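Local coordinates for phosphatidylinositide phosphatase SAC2 (Homo sapiens, PDB 4XUU), which dephosphorylates mainly phosphatidylinositol 4-phosphate as an inositol 4-phosphatase, with a likely role in endocytic recycling, at the interface of chains A and B. Sequence-based numbering; all coordinates share one arbitrary frame. Chains: chain A/B, Phosphatidylinositide phosphatase SAC2.

The interface of chains A and B. Residues chain A 140, 144, 149; chain B 154-156.
A:Asp149 meets the backbone of B:Lys156 in a small polar patch of a two-fold symmetric homodimer interface, joining the hSac2 domains of two SAC2 copies. The segment B:Glu154 to B:Lys156, the last residue of strand 152-154 and the loop that follows, faces the end of helix 129-145 of chain A and the loop beyond it. The hydrogen bond runs from the B:Lys156 backbone N to A:Asp149 OD2 at 3.1 Å, with 145° at the hydrogen, so it is moderately bent. OD2 accepts through its syn lone pair, the one turned towards OD1, while OD1 stays 4.0 Å from the same N. CG of A:Asp149 lies anti to its backbone N (chi1 -153°), which carries the carboxylate towards chain B. OD2 also lies 3.3 Å from CB of B:Lys156, and the near part of that lysine's side chain, CB and CG, crosses the carboxylate and the A:Gln144 amide obliquely, its CG 3.9 Å from A:Gln144 OE1, before the chain bends away. Neither lysine amine forms a salt bridge here: NZ of B:Lys156 is 6.1 Å and NZ of B:Lys155 5.6 Å from A:Asp149 OD2, and their likely positive charges may add a diffuse attraction. An alanine in place of A:Asp149 would probably leave the B:Lys156 backbone N–H without its acceptor across the interface. A:Gln140 reaches out from the helix on an extended side chain, its CG anti to the backbone N (chi1 -173°). Its OE1 is modelled 3.1 Å from the B:Glu154 carbonyl O, where two acceptors face each other; the placement is doubtful, and an amide turned to present NE2 could instead donate. SAC2 is a homodimer, and this patch, repeated by its twin with the chains exchanged, may help to set how the two hSac2 domains pair.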
ATOM      1  N   GLN A 140       5.210  -7.731 -11.286  1.00 40.08           N
ATOM      2  CA  GLN A 140       4.982  -8.943 -10.513  1.00 41.98           C
ATOM      3  C   GLN A 140       3.880  -9.815 -11.105  1.00 44.35           C
ATOM      4  O   GLN A 140       4.111 -10.997 -11.362  1.00 46.32           O
ATOM      5  CB  GLN A 140       4.700  -8.623  -9.046  1.00 42.27           C
ATOM      6  CG  GLN A 140       4.627  -9.860  -8.163  1.00 44.65           C
ATOM      7  CD  GLN A 140       4.284  -9.546  -6.724  1.00 45.88           C
ATOM      8  OE1 GLN A 140       5.057  -9.843  -5.816  1.00 46.88           O
ATOM      9  NE2 GLN A 140       3.122  -8.942  -6.505  1.00 46.24           N
ATOM     10  N   GLN A 144       3.862 -13.414 -12.883  1.00 53.79           N
ATOM     11  CA  GLN A 144       2.983 -14.428 -12.309  1.00 57.98           C
ATOM     12  C   GLN A 144       2.046 -15.031 -13.356  1.00 61.48           C
ATOM     13  O   GLN A 144       1.695 -16.207 -13.274  1.00 65.55           O
ATOM     14  CB  GLN A 144       2.186 -13.855 -11.138  1.00 57.56           C
ATOM     15  CG  GLN A 144       3.007 -13.694  -9.860  1.00 56.59           C
ATOM     16  CD  GLN A 144       2.224 -13.093  -8.697  1.00 56.81           C
ATOM     17  OE1 GLN A 144       2.749 -12.970  -7.590  1.00 56.54           O
ATOM     18  NE2 GLN A 144       0.971 -12.717  -8.943  1.00 57.55           N
ATOM     19  N   ASP A 149       7.161 -16.455 -10.199  1.00 61.97           N
ATOM     20  CA  ASP A 149       6.887 -15.494  -9.142  1.00 59.29           C
ATOM     21  C   ASP A 149       7.956 -14.401  -9.100  1.00 55.55           C
ATOM     22  O   ASP A 149       9.036 -14.549  -9.675  1.00 55.60           O
ATOM     23  CB  ASP A 149       6.770 -16.200  -7.789  1.00 62.38           C
ATOM     24  CG  ASP A 149       5.877 -15.450  -6.807  1.00 61.91           C
ATOM     25  OD1 ASP A 149       5.395 -14.342  -7.131  1.00 59.24           O
ATOM     26  OD2 ASP A 149       5.655 -15.973  -5.698  1.00 65.44           O
TER
ATOM     27  N   GLU B 154       6.455  -9.137  -0.376  1.00 58.65           N
ATOM     28  CA  GLU B 154       5.216  -9.452  -1.078  1.00 60.78           C
ATOM     29  C   GLU B 154       5.514 -10.514  -2.128  1.00 63.91           C
ATOM     30  O   GLU B 154       6.295 -10.282  -3.057  1.00 65.96           O
ATOM     31  CB  GLU B 154       4.635  -8.211  -1.766  1.00 62.03           C
ATOM     32  CG  GLU B 154       3.947  -7.204  -0.854  1.00 61.34           C
ATOM     33  CD  GLU B 154       3.398  -6.006  -1.628  1.00 65.32           C
ATOM     34  OE1 GLU B 154       2.513  -6.200  -2.498  1.00 68.57           O
ATOM     35  OE2 GLU B 154       3.852  -4.869  -1.370  1.00 65.39           O
ATOM     36  N   LYS B 155       4.897 -11.680  -1.967  1.00 65.13           N
ATOM     37  CA  LYS B 155       5.005 -12.774  -2.931  1.00 68.86           C
ATOM     38  C   LYS B 155       3.958 -13.842  -2.624  1.00 70.04           C
ATOM     39  O   LYS B 155       3.257 -13.752  -1.618  1.00 68.06           O
ATOM     40  CB  LYS B 155       6.417 -13.383  -2.925  1.00 69.65           C
ATOM     41  CG  LYS B 155       6.768 -14.206  -1.692  1.00 68.52           C
ATOM     42  CD  LYS B 155       8.012 -15.036  -1.950  1.00 71.44           C
ATOM     43  CE  LYS B 155       7.948 -16.364  -1.223  1.00 72.71           C
ATOM     44  NZ  LYS B 155       9.155 -17.191  -1.488  1.00 76.03           N
ATOM     45  N   LYS B 156       3.856 -14.845  -3.491  1.00 73.99           N
ATOM     46  CA  LYS B 156       2.981 -15.982  -3.228  1.00 76.34           C
ATOM     47  C   LYS B 156       3.596 -16.878  -2.157  1.00 75.58           C
ATOM     48  O   LYS B 156       4.773 -17.241  -2.239  1.00 76.14           O
ATOM     49  CB  LYS B 156       2.679 -16.766  -4.510  1.00 81.11           C
ATOM     50  CG  LYS B 156       1.729 -16.032  -5.451  1.00 83.51           C
ATOM     51  CD  LYS B 156       0.902 -16.980  -6.309  1.00 89.46           C
ATOM     52  CE  LYS B 156       1.596 -17.314  -7.617  1.00 93.55           C
ATOM     53  NZ  LYS B 156       0.699 -18.060  -8.544  1.00 99.72           N
TER